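Local coordinates for m3DLH protein (Halieaceae bacterium, PDB 7JKA) that probably hydrolyses ester or lactone bonds, as a dienelactone hydrolase family member of the alpha/beta-hydrolase clan, at residues R125-G130 with L148-T153; E140-G145 with G167-R172; G44-P49 with A110-L115. All coordinates share one frame; numbering follows the deposited sequence. Where two conformers were deposited one is given.

Contact 1 of 3, residues R125-G130 with L148-T153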
loop_
_atom_site.group_PDB
_atom_site.type_symbol
_atom_site.label_atom_id
_atom_site.label_comp_id
_atom_site.label_asym_id
_atom_site.label_seq_id
_atom_site.Cartn_x
_atom_site.Cartn_y
_atom_site.Cartn_z
ATOM N N ARG A 125 2.392 -15.772 -5.150
ATOM C CA ARG A 125 3.071 -15.124 -4.022
ATOM C C ARG A 125 2.984 -13.618 -4.223
ATOM O O ARG A 125 3.886 -12.994 -4.790
ATOM C CB ARG A 125 4.519 -15.604 -3.908
ATOM C CG ARG A 125 4.658 -17.051 -3.430
ATOM C CD ARG A 125 6.119 -17.423 -3.115
ATOM N NE ARG A 125 6.946 -17.386 -4.316
ATOM C CZ ARG A 125 8.274 -17.331 -4.309
ATOM N NH1 ARG A 125 8.926 -17.303 -3.152
ATOM N NH2 ARG A 125 8.941 -17.308 -5.455
ATOM N N LEU A 126 1.885 -13.030 -3.755
ATOM C CA LEU A 126 1.597 -11.632 -4.020
ATOM C C LEU A 126 1.301 -10.897 -2.720
ATOM O O LEU A 126 0.674 -11.444 -1.803
ATOM C CB LEU A 126 0.399 -11.477 -4.971
ATOM C CG LEU A 126 0.555 -12.151 -6.321
ATOM C CD1 LEU A 126 -0.735 -12.104 -7.096
ATOM C CD2 LEU A 126 1.652 -11.473 -7.142
ATOM N N ALA A 127 1.730 -9.646 -2.666
ATOM C CA ALA A 127 1.381 -8.782 -1.545
ATOM C C ALA A 127 1.046 -7.393 -2.048
ATOM O O ALA A 127 1.393 -7.001 -3.164
ATOM C CB ALA A 127 2.521 -8.703 -0.517
ATOM N N ALA A 128 0.394 -6.626 -1.175
ATOM C CA ALA A 128 0.206 -5.206 -1.412
ATOM C C ALA A 128 0.598 -4.443 -0.168
ATOM O O ALA A 128 0.228 -4.839 0.938
ATOM C CB ALA A 128 -1.260 -4.868 -1.770
ATOM N N ILE A 129 1.316 -3.349 -0.353
ATOM C CA ILE A 129 1.590 -2.426 0.732
ATOM C C ILE A 129 1.152 -1.034 0.304
ATOM O O ILE A 129 0.958 -0.742 -0.881
ATOM C CB ILE A 129 3.070 -2.413 1.152
ATOM C CG1 ILE A 129 3.982 -1.727 0.115
ATOM C CG2 ILE A 129 3.540 -3.824 1.472
ATOM C CD1 ILE A 129 5.437 -1.526 0.660
ATOM N N GLY A 130 0.991 -0.165 1.288
ATOM C CA GLY A 130 0.608 1.196 0.979
ATOM C C GLY A 130 0.908 2.121 2.129
ATOM O O GLY A 130 0.935 1.712 3.301
ATOM N N LEU A 148 -4.359 -12.081 -2.806
ATOM C CA LEU A 148 -3.175 -11.504 -2.160
ATOM C C LEU A 148 -2.862 -12.307 -0.920
ATOM O O LEU A 148 -3.758 -12.574 -0.115
ATOM C CB LEU A 148 -3.389 -10.053 -1.719
ATOM C CG LEU A 148 -3.605 -8.967 -2.746
ATOM C CD1 LEU A 148 -4.119 -7.720 -2.049
ATOM C CD2 LEU A 148 -2.289 -8.682 -3.454
ATOM N N GLY A 149 -1.589 -12.662 -0.739
ATOM C CA GLY A 149 -1.206 -13.394 0.451
ATOM C C GLY A 149 -0.957 -12.516 1.660
ATOM O O GLY A 149 -1.047 -13.007 2.790
ATOM N N ALA A 150 -0.661 -11.232 1.454
ATOM C CA ALA A 150 -0.293 -10.364 2.570
ATOM C C ALA A 150 -0.592 -8.929 2.189
ATOM O O ALA A 150 -0.460 -8.543 1.020
ATOM C CB ALA A 150 1.189 -10.488 2.938
ATOM N N ILE A 151 -1.024 -8.152 3.176
ATOM C CA ILE A 151 -1.293 -6.737 3.014
ATOM C C ILE A 151 -0.681 -6.036 4.210
ATOM O O ILE A 151 -0.929 -6.448 5.351
ATOM C CB ILE A 151 -2.805 -6.429 2.958
ATOM C CG1 ILE A 151 -3.484 -7.216 1.838
ATOM C CG2 ILE A 151 -3.032 -4.956 2.774
ATOM C CD1 ILE A 151 -4.114 -8.483 2.345
ATOM N N VAL A 152 0.111 -4.992 3.970
ATOM C CA VAL A 152 0.738 -4.234 5.054
ATOM C C VAL A 152 0.489 -2.767 4.811
ATOM O O VAL A 152 0.744 -2.269 3.706
ATOM C CB VAL A 152 2.252 -4.501 5.158
ATOM C CG1 VAL A 152 2.806 -3.774 6.410
ATOM C CG2 VAL A 152 2.528 -6.000 5.249
ATOM N N THR A 153 -0.017 -2.066 5.821
ATOM C CA THR A 153 -0.245 -0.632 5.707
ATOM C C THR A 153 0.681 0.138 6.635
ATOM O O THR A 153 1.042 -0.328 7.720
ATOM C CB THR A 153 -1.703 -0.252 6.006
ATOM O OG1 THR A 153 -2.008 -0.443 7.406
ATOM C CG2 THR A 153 -2.631 -1.120 5.202
#
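Ala128 meets Ile151 and Val152 in the closely packed middle of two parallel strands, 126-130 and 150-153. Both polar backbone atoms of Ala128 are used across the gap: Ala128 N donates to Ala150 O, and Ala128 O accepts from Val152 N, each at 3.0 Å, the latter donor lying in the carbonyl plane. The same Ala128 O also receives a CA-H...O contact from Ile151 CA at 3.2 Å, so one oxygen serves two successive residues.

On the face of Ala128, its CB touches Leu148 CD1 at 4.0 Å, while CD2, the other branch of Leu148, rests 3.8 Å from Ala127 C. Helix 133-143 lies over this face, with Ala138 and Ala142 against Ile151. On the other face, the side chains of Ile129 and Val152 run alongside each other, and CG2 of Ile129 meets CB of Val152 at 4.0 Å. Ile129 CG1 sits between the backbone N and the carbonyl carbon (chi1 72°), and the side chain also meets Val45 and Val47 of strand 42-48. Phe246 of helix 232-250 packs on Ala127, Ile129 and Ala150.

The pairing is less regular toward the start of the strands. There Gly149, partly exposed among otherwise buried partners, donates through N to Leu126 O at 2.8 Å, from a position tilted 24° out of the carbonyl plane. Further along, Gly130 N reaches Val152 O by a longer and more bent bond of 3.2 Å.

Strand 126-131, helix 133-143 and strand 150-154 form a beta-alpha-beta unit in the central sheet. Gly130 belongs to a Gly-x-Cys-x-Gly sequence running from the end of the strand into the helix, consistent with the nucleophile elbow of alpha/beta hydrolases.

Contact 2 of 3, residues E140-G145 with G167-R172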
loop_
_atom_site.group_PDB
_atom_site.type_symbol
_atom_site.label_atom_id
_atom_site.label_comp_id
_atom_site.label_asym_id
_atom_site.label_seq_id
_atom_site.Cartn_x
_atom_site.Cartn_y
_atom_site.Cartn_z
ATOM N N GLU A 140 -8.576 -1.690 0.531
ATOM C CA GLU A 140 -9.696 -1.805 -0.400
ATOM C C GLU A 140 -9.472 -2.939 -1.387
ATOM O O GLU A 140 -10.404 -3.682 -1.720
ATOM C CB GLU A 140 -9.898 -0.496 -1.169
ATOM C CG GLU A 140 -10.485 0.621 -0.317
ATOM C CD GLU A 140 -11.823 0.254 0.280
ATOM O OE1 GLU A 140 -12.825 0.192 -0.462
ATOM O OE2 GLU A 140 -11.876 0.050 1.511
ATOM N N LEU A 141 -8.227 -3.105 -1.838
ATOM C CA LEU A 141 -7.906 -4.196 -2.752
ATOM C C LEU A 141 -8.107 -5.538 -2.071
ATOM O O LEU A 141 -8.693 -6.454 -2.650
ATOM C CB LEU A 141 -6.461 -4.065 -3.227
ATOM C CG LEU A 141 -5.949 -5.142 -4.205
ATOM C CD1 LEU A 141 -6.786 -5.168 -5.491
ATOM C CD2 LEU A 141 -4.475 -4.842 -4.528
ATOM N N ALA A 142 -7.682 -5.656 -0.813
ATOM C CA ALA A 142 -7.941 -6.897 -0.092
ATOM C C ALA A 142 -9.429 -7.147 0.079
ATOM O O ALA A 142 -9.902 -8.278 -0.099
ATOM C CB ALA A 142 -7.249 -6.846 1.269
ATOM N N ARG A 143 -10.181 -6.098 0.426
ATOM C CA ARG A 143 -11.621 -6.243 0.645
ATOM C C ARG A 143 -12.341 -6.670 -0.625
ATOM O O ARG A 143 -13.384 -7.345 -0.558
ATOM C CB ARG A 143 -12.186 -4.916 1.144
ATOM C CG ARG A 143 -11.892 -4.643 2.614
ATOM C CD ARG A 143 -12.284 -3.213 2.979
ATOM N NE ARG A 143 -12.294 -3.001 4.428
ATOM C CZ ARG A 143 -12.384 -1.798 4.990
ATOM N NH1 ARG A 143 -12.467 -0.709 4.235
ATOM N NH2 ARG A 143 -12.435 -1.683 6.306
ATOM N N SER A 144 -11.804 -6.291 -1.785
ATOM C CA SER A 144 -12.430 -6.670 -3.055
ATOM C C SER A 144 -12.357 -8.166 -3.305
ATOM O O SER A 144 -13.051 -8.676 -4.204
ATOM C CB SER A 144 -11.755 -5.934 -4.212
ATOM O OG SER A 144 -10.546 -6.584 -4.585
ATOM N N GLY A 145 -11.535 -8.879 -2.540
ATOM C CA GLY A 145 -11.391 -10.309 -2.718
ATOM C C GLY A 145 -10.275 -10.704 -3.643
ATOM O O GLY A 145 -10.246 -11.851 -4.111
ATOM N N GLY A 167 -15.795 -11.444 4.826
ATOM C CA GLY A 167 -15.127 -12.678 4.471
ATOM C C GLY A 167 -14.310 -12.662 3.196
ATOM O O GLY A 167 -13.783 -13.713 2.815
ATOM N N ARG A 168 -14.166 -11.519 2.527
ATOM C CA ARG A 168 -13.467 -11.519 1.250
ATOM C C ARG A 168 -11.973 -11.234 1.364
ATOM O O ARG A 168 -11.261 -11.349 0.360
ATOM C CB ARG A 168 -14.116 -10.511 0.286
ATOM C CG ARG A 168 -15.512 -10.917 -0.196
ATOM C CD ARG A 168 -15.459 -12.089 -1.181
ATOM N NE ARG A 168 -16.775 -12.454 -1.707
ATOM C CZ ARG A 168 -17.063 -13.615 -2.295
ATOM N NH1 ARG A 168 -16.135 -14.554 -2.434
ATOM N NH2 ARG A 168 -18.293 -13.844 -2.723
ATOM N N ILE A 169 -11.457 -10.887 2.544
ATOM C CA ILE A 169 -10.019 -10.704 2.685
ATOM C C ILE A 169 -9.364 -12.078 2.739
ATOM O O ILE A 169 -9.714 -12.923 3.573
ATOM C CB ILE A 169 -9.665 -9.875 3.921
ATOM C CG1 ILE A 169 -10.133 -8.432 3.709
ATOM C CG2 ILE A 169 -8.169 -9.910 4.133
ATOM C CD1 ILE A 169 -10.040 -7.577 4.966
ATOM N N ARG A 170 -8.442 -12.315 1.826
ATOM C CA ARG A 170 -7.849 -13.632 1.692
ATOM C C ARG A 170 -6.426 -13.710 2.218
ATOM O O ARG A 170 -5.928 -14.821 2.428
ATOM C CB ARG A 170 -7.887 -14.061 0.232
ATOM C CG ARG A 170 -9.322 -14.059 -0.251
ATOM C CD ARG A 170 -9.401 -14.054 -1.731
ATOM N NE ARG A 170 -8.657 -15.179 -2.262
ATOM C CZ ARG A 170 -8.599 -15.446 -3.558
ATOM N NH1 ARG A 170 -7.903 -16.484 -3.994
ATOM N NH2 ARG A 170 -9.252 -14.668 -4.408
ATOM N N GLY A 171 -5.776 -12.574 2.466
ATOM C CA GLY A 171 -4.399 -12.553 2.898
ATOM C C GLY A 171 -4.245 -12.247 4.378
ATOM O O GLY A 171 -5.203 -11.980 5.097
ATOM N N ARG A 172 -2.990 -12.298 4.815
ATOM C CA ARG A 172 -2.657 -11.897 6.174
ATOM C C ARG A 172 -2.467 -10.389 6.211
ATOM O O ARG A 172 -1.827 -9.817 5.320
ATOM C CB ARG A 172 -1.382 -12.612 6.627
ATOM C CG ARG A 172 -1.511 -14.114 6.372
ATOM C CD ARG A 172 -0.295 -14.918 6.743
ATOM N NE ARG A 172 -0.405 -16.225 6.099
ATOM C CZ ARG A 172 0.338 -17.279 6.395
ATOM N NH1 ARG A 172 1.262 -17.201 7.346
ATOM N NH2 ARG A 172 0.148 -18.413 5.734
HETATM O O HOH W 1 -8.067 -10.333 -0.479
#
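Gly145 and Arg168 meet backbone to backbone: Gly145 CA directs a nearly straight CA-H...O contact to Arg168 O at 3.3 Å. Arg168 CB lies 3.4 Å from Arg143 O, and a bend at chi2 leads the rest of that side chain off. Gly145 closes helix 133-143 in a Schellman motif, with positive phi (92°), a backbone shape that calls for glycine. Its carbonyl is taken by a second arginine: Arg170 NH2 donates to Gly145 O at 3.0 Å. A bend at chi3 (56°) brings the Arg170 guanidinium round so that the oxygen lies at its edge, slightly tilted from its plane.

Ile169 supplies the apolar part. Its CG1 packs on Ala142 CB at 4.1 Å, and its CD1 runs alongside Arg143 CG at 4.2 Å, while Trp196 of helix 186-198 also touches the residue. Beyond its CG, Arg143 is widely engaged: NH1 forms an in-plane salt bridge to Glu140 OE2 at 2.9 Å, and NH2 serves Leu159 O and Glu195. An alanine in place of Arg143 would probably leave Glu195 and the Leu159 carbonyl without this donor and open a gap beside Ile169.

A water lies 2.8 Å from Ala142 O, to which it can donate, and accepts from Arg170 N. The chemistry is thus mixed, a small apolar patch beside carbonyls that meet an arginine and a water, at a partly exposed margin of the fold.

Contact 3 of 3, residues G44-P49 with A110-L115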
loop_
_atom_site.group_PDB
_atom_site.type_symbol
_atom_site.label_atom_id
_atom_site.label_comp_id
_atom_site.label_asym_id
_atom_site.label_seq_id
_atom_site.Cartn_x
_atom_site.Cartn_y
_atom_site.Cartn_z
ATOM N N GLY A 44 5.610 -10.905 -5.971
ATOM C CA GLY A 44 5.270 -9.577 -6.450
ATOM C C GLY A 44 4.639 -8.768 -5.332
ATOM O O GLY A 44 3.833 -9.286 -4.546
ATOM N N VAL A 45 4.972 -7.484 -5.287
ATOM C CA VAL A 45 4.394 -6.575 -4.304
ATOM C C VAL A 45 3.902 -5.340 -5.042
ATOM O O VAL A 45 4.684 -4.689 -5.750
ATOM C CB VAL A 45 5.410 -6.184 -3.204
ATOM C CG1 VAL A 45 4.727 -5.282 -2.139
ATOM C CG2 VAL A 45 6.038 -7.417 -2.553
ATOM N N VAL A 46 2.608 -5.031 -4.904
ATOM C CA VAL A 46 2.115 -3.725 -5.332
ATOM C C VAL A 46 2.412 -2.724 -4.234
ATOM O O VAL A 46 2.209 -2.996 -3.042
ATOM C CB VAL A 46 0.612 -3.742 -5.638
ATOM C CG1 VAL A 46 0.172 -2.339 -6.122
ATOM C CG2 VAL A 46 0.286 -4.784 -6.648
ATOM N N VAL A 47 2.899 -1.559 -4.629
ATOM C CA VAL A 47 3.201 -0.483 -3.690
ATOM C C VAL A 47 2.276 0.690 -4.009
ATOM O O VAL A 47 2.431 1.355 -5.045
ATOM C CB VAL A 47 4.668 -0.050 -3.776
ATOM C CG1 VAL A 47 4.981 1.052 -2.773
ATOM C CG2 VAL A 47 5.643 -1.268 -3.592
ATOM N N PHE A 48 1.333 0.976 -3.100
ATOM C CA PHE A 48 0.474 2.130 -3.303
ATOM C C PHE A 48 1.044 3.327 -2.564
ATOM O O PHE A 48 1.366 3.226 -1.363
ATOM C CB PHE A 48 -0.945 1.839 -2.831
ATOM C CG PHE A 48 -1.657 0.819 -3.674
ATOM C CD1 PHE A 48 -2.083 1.149 -4.958
ATOM C CD2 PHE A 48 -1.859 -0.472 -3.203
ATOM C CE1 PHE A 48 -2.731 0.193 -5.747
ATOM C CE2 PHE A 48 -2.500 -1.435 -3.986
ATOM C CZ PHE A 48 -2.928 -1.110 -5.252
ATOM N N PRO A 49 1.204 4.448 -3.242
ATOM C CA PRO A 49 1.852 5.615 -2.643
ATOM C C PRO A 49 0.891 6.391 -1.747
ATOM O O PRO A 49 -0.308 6.118 -1.674
ATOM C CB PRO A 49 2.213 6.457 -3.877
ATOM C CG PRO A 49 0.997 6.207 -4.799
ATOM C CD PRO A 49 0.748 4.717 -4.622
ATOM N N ALA A 110 -6.291 -2.895 -11.159
ATOM C CA ALA A 110 -5.506 -2.731 -12.380
ATOM C C ALA A 110 -4.016 -2.768 -12.082
ATOM O O ALA A 110 -3.248 -3.376 -12.839
ATOM C CB ALA A 110 -5.872 -1.421 -13.077
ATOM N N ALA A 111 -3.592 -2.173 -10.964
ATOM C CA ALA A 111 -2.184 -2.273 -10.585
ATOM C C ALA A 111 -1.801 -3.715 -10.262
ATOM O O ALA A 111 -0.769 -4.204 -10.720
ATOM C CB ALA A 111 -1.874 -1.331 -9.416
ATOM N N LEU A 112 -2.650 -4.444 -9.525
ATOM C CA LEU A 112 -2.310 -5.835 -9.206
ATOM C C LEU A 112 -2.250 -6.683 -10.470
ATOM O O LEU A 112 -1.332 -7.498 -10.650
ATOM C CB LEU A 112 -3.344 -6.424 -8.234
ATOM C CG LEU A 112 -3.071 -7.863 -7.778
ATOM C CD1 LEU A 112 -1.707 -7.967 -7.110
ATOM C CD2 LEU A 112 -4.177 -8.337 -6.855
ATOM N N ASP A 113 -3.248 -6.524 -11.354
ATOM C CA ASP A 113 -3.256 -7.305 -12.589
ATOM C C ASP A 113 -2.013 -7.026 -13.417
ATOM O O ASP A 113 -1.413 -7.946 -13.997
ATOM C CB ASP A 113 -4.499 -6.972 -13.398
ATOM C CG ASP A 113 -5.753 -7.569 -12.815
ATOM O OD1 ASP A 113 -5.699 -8.408 -11.894
ATOM O OD2 ASP A 113 -6.840 -7.143 -13.307
ATOM N N THR A 114 -1.609 -5.762 -13.473
ATOM C CA THR A 114 -0.415 -5.411 -14.228
ATOM C C THR A 114 0.836 -6.029 -13.606
ATOM O O THR A 114 1.720 -6.509 -14.327
ATOM C CB THR A 114 -0.308 -3.897 -14.313
ATOM O OG1 THR A 114 -1.553 -3.418 -14.848
ATOM C CG2 THR A 114 0.777 -3.530 -15.249
ATOM N N LEU A 115 0.923 -6.033 -12.278
ATOM C CA LEU A 115 2.036 -6.710 -11.629
ATOM C C LEU A 115 2.077 -8.185 -12.019
ATOM O O LEU A 115 3.125 -8.724 -12.392
ATOM C CB LEU A 115 1.902 -6.548 -10.119
ATOM C CG LEU A 115 2.890 -7.349 -9.292
ATOM C CD1 LEU A 115 4.256 -6.719 -9.465
ATOM C CD2 LEU A 115 2.405 -7.322 -7.825
#
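The ring of Phe48 and the methyl of Ala111 touch at CE1 and CB, 4.1 Å apart, the methyl approaching the ring obliquely. One ring face carries Val46 CG1, which stands 3.4 Å above the plane and is offset toward the rim. Thr137, Ala138 and Leu141 of helix 133-143 also touch the ring.

Val46 is the central partner on the strand. Its distances hold for one of two modelled conformers, in which CG1 is anti to the backbone N (chi1 -178°) and lies 4.0 Å from Ala111 CB. The other branch, CG2, meets Leu112 CD1 at 3.8 Å and also faces Leu115 CD2; the Val46 side chain crosses that of Leu112 at about a right angle. The same Leu115 CD2 lies against the main chain, 3.6 Å from Gly44 C. A side chain on Gly44 would point at this methyl, so glycine gives the leucine room against the strand.

Helix 101-116 packs through Ala111, Leu112 and Leu115 on strand 42-48, running against it at 148°. It precedes strand 126-131, the parallel neighbour of strand 42-48, as expected of a helix flanking the sheet in an alpha/beta-hydrolase fold.

Contacts 1 and 3 are buried and reach the same sheet through neighbouring strands, joined by backbone bonds such as Ile129 O with Phe48 N; contact 2 sits at a partly exposed margin. Their chemistry follows their place. Contact 1 is strand pairing, ordered by main-chain hydrogen bonds, whereas contact 3 is helix on strand, held by apolar side-chain packing with a leucine methyl against the strand backbone. Contact 2 mixes polar side-chain, water and apolar contacts, unlike either buried one. Helix 133-143 ties the set together: it belongs to contact 2, lies between the strands of contact 1 in sequence, and its Leu141 packs on Leu148 of contact 1 as well as on Phe48 and Leu112 of contact 3.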